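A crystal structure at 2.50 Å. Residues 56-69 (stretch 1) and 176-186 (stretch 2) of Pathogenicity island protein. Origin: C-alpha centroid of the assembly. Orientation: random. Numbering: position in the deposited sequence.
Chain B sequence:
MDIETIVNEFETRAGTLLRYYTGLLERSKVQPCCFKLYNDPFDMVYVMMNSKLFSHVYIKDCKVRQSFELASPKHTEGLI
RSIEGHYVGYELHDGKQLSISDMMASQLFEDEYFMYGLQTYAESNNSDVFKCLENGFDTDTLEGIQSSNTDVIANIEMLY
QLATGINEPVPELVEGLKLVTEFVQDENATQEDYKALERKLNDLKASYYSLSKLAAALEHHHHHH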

# COMPACT_ATOMS: atom_id res chain seq x y z
N HIS B 56 4.31 -19.47 -1.15
CA HIS B 56 4.31 -20.59 -0.21
C HIS B 56 5.62 -20.54 0.54
O HIS B 56 6.67 -20.28 -0.04
N VAL B 57 5.55 -20.73 1.84
CA VAL B 57 6.79 -20.81 2.60
C VAL B 57 7.50 -22.04 2.09
O VAL B 57 6.88 -23.01 1.64
N TYR B 58 8.81 -21.99 2.14
CA TYR B 58 9.58 -23.02 1.52
C TYR B 58 9.70 -24.19 2.51
O TYR B 58 10.05 -24.00 3.66
N ILE B 59 9.32 -25.39 2.07
CA ILE B 59 9.50 -26.60 2.87
C ILE B 59 10.49 -27.56 2.21
O ILE B 59 10.31 -27.97 1.05
N LYS B 60 11.53 -27.92 2.96
CA LYS B 60 12.68 -28.66 2.41
C LYS B 60 12.34 -30.12 2.09
O LYS B 60 12.53 -30.58 0.95
N ASP B 61 11.82 -30.83 3.11
CA ASP B 61 11.42 -32.23 2.97
C ASP B 61 10.38 -32.41 1.88
O ASP B 61 10.35 -33.43 1.18
N CYS B 62 9.52 -31.39 1.74
CA CYS B 62 8.19 -31.57 1.18
C CYS B 62 8.11 -31.01 -0.23
O CYS B 62 8.48 -29.86 -0.47
N LYS B 63 7.61 -31.83 -1.16
CA LYS B 63 7.25 -31.38 -2.50
C LYS B 63 6.00 -30.49 -2.45
O LYS B 63 4.96 -30.90 -1.92
N VAL B 64 6.09 -29.28 -3.00
CA VAL B 64 4.96 -28.35 -3.00
C VAL B 64 4.18 -28.48 -4.29
O VAL B 64 4.72 -28.25 -5.36
N ARG B 65 2.91 -28.87 -4.19
CA ARG B 65 2.02 -28.98 -5.34
C ARG B 65 0.93 -27.92 -5.28
O ARG B 65 -0.01 -27.92 -6.08
N GLN B 66 1.06 -27.02 -4.32
CA GLN B 66 -0.01 -26.11 -3.96
C GLN B 66 0.58 -24.81 -3.41
O GLN B 66 1.23 -24.80 -2.37
N SER B 67 0.39 -23.71 -4.13
CA SER B 67 0.70 -22.38 -3.60
C SER B 67 -0.57 -21.60 -3.21
O SER B 67 -1.67 -22.11 -3.34
N PHE B 68 -0.40 -20.36 -2.74
CA PHE B 68 -1.51 -19.58 -2.22
C PHE B 68 -1.53 -18.19 -2.81
O PHE B 68 -0.52 -17.50 -2.81
N GLU B 69 -2.69 -17.79 -3.31
CA GLU B 69 -2.87 -16.52 -3.96
C GLU B 69 -2.69 -15.35 -2.99
O GLU B 69 -3.41 -15.25 -2.00
N GLY B 176 4.01 -22.07 12.82
CA GLY B 176 2.58 -22.16 12.49
C GLY B 176 2.22 -22.15 11.02
O GLY B 176 1.48 -23.01 10.55
N LEU B 177 2.73 -21.18 10.28
CA LEU B 177 2.40 -21.08 8.86
C LEU B 177 3.02 -22.24 8.05
O LEU B 177 2.42 -22.73 7.08
N LYS B 178 4.19 -22.68 8.48
CA LYS B 178 4.87 -23.77 7.81
C LYS B 178 4.13 -25.10 7.98
O LYS B 178 3.99 -25.84 6.99
N LEU B 179 3.64 -25.40 9.18
CA LEU B 179 2.94 -26.67 9.43
C LEU B 179 1.58 -26.76 8.71
O LEU B 179 1.13 -27.82 8.27
N VAL B 180 0.92 -25.62 8.64
CA VAL B 180 -0.34 -25.56 7.95
C VAL B 180 -0.08 -25.67 6.45
O VAL B 180 -0.79 -26.38 5.75
N THR B 181 0.96 -25.00 5.95
CA THR B 181 1.17 -25.05 4.52
C THR B 181 1.71 -26.42 4.09
O THR B 181 1.46 -26.88 2.98
N GLU B 182 2.41 -27.09 4.99
CA GLU B 182 2.85 -28.45 4.71
C GLU B 182 1.70 -29.44 4.65
O GLU B 182 1.54 -30.19 3.68
N PHE B 183 0.90 -29.44 5.71
CA PHE B 183 -0.23 -30.34 5.84
C PHE B 183 -1.08 -30.41 4.59
O PHE B 183 -1.63 -31.45 4.25
N VAL B 184 -1.19 -29.29 3.89
CA VAL B 184 -2.08 -29.24 2.75
C VAL B 184 -1.47 -29.70 1.42
O VAL B 184 -2.20 -30.08 0.51
N GLN B 185 -0.15 -29.66 1.29
CA GLN B 185 0.53 -30.39 0.23
C GLN B 185 0.26 -31.87 0.43
O GLN B 185 0.82 -32.49 1.34
N ASP B 186 -0.62 -32.46 -0.37
CA ASP B 186 -1.33 -33.64 0.15
C ASP B 186 -0.47 -34.88 0.35
O ASP B 186 0.33 -35.27 -0.51

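The contact between the two stretches is a mixed one, in which a mostly looped segment packs aliphatic side chains along one side of a helix while the side chain of Gln185, just past the helix, is held by the backbone of the loop. About 689 Å² is buried in all, and Gln185 contributes the largest share of any residue.

At the strand end of stretch 1, Val57 points toward the helix with chi1 in the m well. Its CG1 lies 3.7 Å from CD2 of Leu177 (t, p), an apolar contact, while its CG2 sits 3.8 Å from CA of Lys178 and only 3.1 Å from OG1 of Thr181, a tight approach. Thr181 itself points toward the loop with chi1 p, which sets OG1 back within reach of the preceding turn of its own helix, 2.9 Å from O of Leu177 and 3.2 Å from O of Lys178. Its methyl lies nearer Phe68: CG2 of Thr181 is 3.9 Å from CE2 of Phe68, a buried ring with chi1 m that approaches obliquely.

Ile59 also points in, with chi1 at -32°, between wells, and chi2 m. Its CD1 meets CG of Lys178 at 3.5 Å and lies 3.9 Å from OG1 of Thr181. The CA-to-CB bond of Lys178 runs sideways, but the chain, t at all four torsions, extends across the loop, so its aliphatic part packs against Ile59 while its end reaches Lys60. There CE of Lys60 is 2.9 Å from NZ of Lys178, and the two NZ atoms of Lys60 and Lys178 are 4.2 Å apart, a crowding of like charges. NZ of Lys60 is at least balanced by its salt bridge to OD2 of Asp61 at 3.0 Å.

Farther along, Cys62 (chi1 t) directs its SG to 3.7 Å from CB of Gln185 and 4.2 Å from CG of Glu182, whose chain is extended (t, t).

Gln185 folds through chi1 m and chi2 m, bringing its amide to the loop backbone. N of Arg65 donates to OE1 of Gln185 at 2.8 Å, and NE2 of Gln185 donates to O of Gln66, also at 2.8 Å. The same NE2 of Gln185 donates to O of Thr181 at 3.2 Å, so the amide of the buried Gln185 ties the loop to the helix. Beside it, CZ of Phe68 lies 4.1 Å from NE2 of Gln185, and CG1 of Val184 (chi1 t) is 4.3 Å from CG of Gln66.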

# COMPACT_ATOMS: atom_id res chain seq x y z
CB HIS B 56 4.11 -21.95 -0.92
CG HIS B 56 5.31 -22.42 -1.68
ND1 HIS B 56 5.43 -22.27 -3.05
CD2 HIS B 56 6.45 -23.02 -1.26
CE1 HIS B 56 6.60 -22.74 -3.44
NE2 HIS B 56 7.24 -23.20 -2.37
CB VAL B 57 6.60 -20.91 4.13
CG1 VAL B 57 5.81 -19.72 4.64
CG2 VAL B 57 5.94 -22.22 4.52
CB TYR B 58 10.91 -22.42 1.10
CG TYR B 58 12.05 -23.38 1.08
CD1 TYR B 58 12.37 -24.08 -0.08
CD2 TYR B 58 12.84 -23.56 2.21
CE1 TYR B 58 13.43 -24.96 -0.11
CE2 TYR B 58 13.89 -24.42 2.19
CZ TYR B 58 14.18 -25.12 1.03
OH TYR B 58 15.24 -25.98 1.03
CB ILE B 59 8.17 -27.37 3.11
CG1 ILE B 59 6.96 -26.42 3.19
CG2 ILE B 59 8.30 -28.33 4.31
CD1 ILE B 59 6.70 -25.81 4.53
CB LYS B 60 13.87 -28.60 3.38
CG LYS B 60 13.48 -28.96 4.82
CD LYS B 60 12.51 -27.88 5.41
CE LYS B 60 11.71 -28.49 6.58
NZ LYS B 60 11.11 -29.81 6.17
CB ASP B 61 10.84 -32.75 4.29
CG ASP B 61 11.88 -32.74 5.43
OD1 ASP B 61 13.10 -32.69 5.13
OD2 ASP B 61 11.47 -32.77 6.62
CB CYS B 62 7.18 -30.85 2.08
SG CYS B 62 5.49 -30.82 1.44
CB LYS B 63 6.98 -32.58 -3.41
CG LYS B 63 7.40 -32.38 -4.86
CD LYS B 63 6.86 -33.51 -5.76
CE LYS B 63 6.58 -32.92 -7.19
NZ LYS B 63 6.01 -33.99 -8.08
CB VAL B 64 5.42 -26.90 -2.86
CG1 VAL B 64 5.96 -26.64 -1.43
CG2 VAL B 64 6.46 -26.56 -3.95
CB ARG B 65 1.38 -30.38 -5.41
CG ARG B 65 0.74 -30.70 -6.79
CD ARG B 65 1.54 -30.09 -7.98
NE ARG B 65 0.68 -29.43 -8.97
CZ ARG B 65 0.19 -30.04 -10.05
NH1 ARG B 65 0.47 -31.33 -10.29
NH2 ARG B 65 -0.59 -29.36 -10.90
CB GLN B 66 -0.91 -26.79 -2.93
CG GLN B 66 -2.04 -25.94 -2.41
CD GLN B 66 -3.15 -25.75 -3.42
OE1 GLN B 66 -3.02 -24.96 -4.36
NE2 GLN B 66 -4.25 -26.46 -3.24
CB SER B 67 1.51 -21.60 -4.62
OG SER B 67 2.78 -21.34 -4.09
CB PHE B 68 -1.47 -19.54 -0.69
CG PHE B 68 -1.29 -20.89 -0.09
CD1 PHE B 68 -2.39 -21.68 0.20
CD2 PHE B 68 0.01 -21.42 0.10
CE1 PHE B 68 -2.22 -22.95 0.70
CE2 PHE B 68 0.20 -22.67 0.62
CZ PHE B 68 -0.90 -23.45 0.92
CB GLU B 69 -4.27 -16.46 -4.56
CG GLU B 69 -4.64 -15.08 -5.09
CD GLU B 69 -5.80 -15.12 -6.05
OE1 GLU B 69 -6.52 -14.08 -6.16
OE2 GLU B 69 -5.97 -16.17 -6.70
CB LEU B 177 2.81 -19.72 8.31
CG LEU B 177 2.38 -19.50 6.85
CD1 LEU B 177 0.81 -19.57 6.69
CD2 LEU B 177 2.94 -18.20 6.33
CB LYS B 178 6.33 -23.84 8.32
CG LYS B 178 7.10 -25.04 7.87
CD LYS B 178 8.59 -24.70 7.80
CE LYS B 178 9.41 -26.00 7.66
NZ LYS B 178 10.84 -25.78 7.28
CB LEU B 179 2.69 -26.89 10.92
CG LEU B 179 3.81 -26.79 11.95
CD1 LEU B 179 3.26 -26.37 13.33
CD2 LEU B 179 4.55 -28.12 12.05
CB VAL B 180 -1.06 -24.26 8.32
CG1 VAL B 180 -2.20 -24.07 7.45
CG2 VAL B 180 -1.57 -24.36 9.81
CB THR B 181 2.03 -23.88 3.95
OG1 THR B 181 3.31 -23.90 4.54
CG2 THR B 181 1.45 -22.57 4.34
CB GLU B 182 3.87 -28.92 5.76
CG GLU B 182 4.44 -30.28 5.42
CD GLU B 182 5.46 -30.78 6.44
OE1 GLU B 182 5.74 -30.07 7.44
OE2 GLU B 182 5.98 -31.90 6.23
CB PHE B 183 -1.07 -29.89 7.01
CG PHE B 183 -2.32 -30.70 7.22
CD1 PHE B 183 -3.57 -30.15 6.96
CD2 PHE B 183 -2.25 -31.99 7.73
CE1 PHE B 183 -4.73 -30.87 7.18
CE2 PHE B 183 -3.41 -32.73 7.95
CZ PHE B 183 -4.66 -32.17 7.68
CB VAL B 184 -2.71 -27.84 2.62
CG1 VAL B 184 -3.35 -27.68 1.27
CG2 VAL B 184 -3.74 -27.66 3.73
CB GLN B 185 2.04 -30.13 0.26
CG GLN B 185 2.46 -28.68 0.41
CD GLN B 185 1.83 -27.78 -0.63
OE1 GLN B 185 1.74 -28.16 -1.80
NE2 GLN B 185 1.39 -26.59 -0.22
CB ASP B 186 -2.54 -33.98 -0.71
CG ASP B 186 -3.84 -33.76 0.03
OD1 ASP B 186 -3.79 -33.64 1.29
OD2 ASP B 186 -4.89 -33.73 -0.65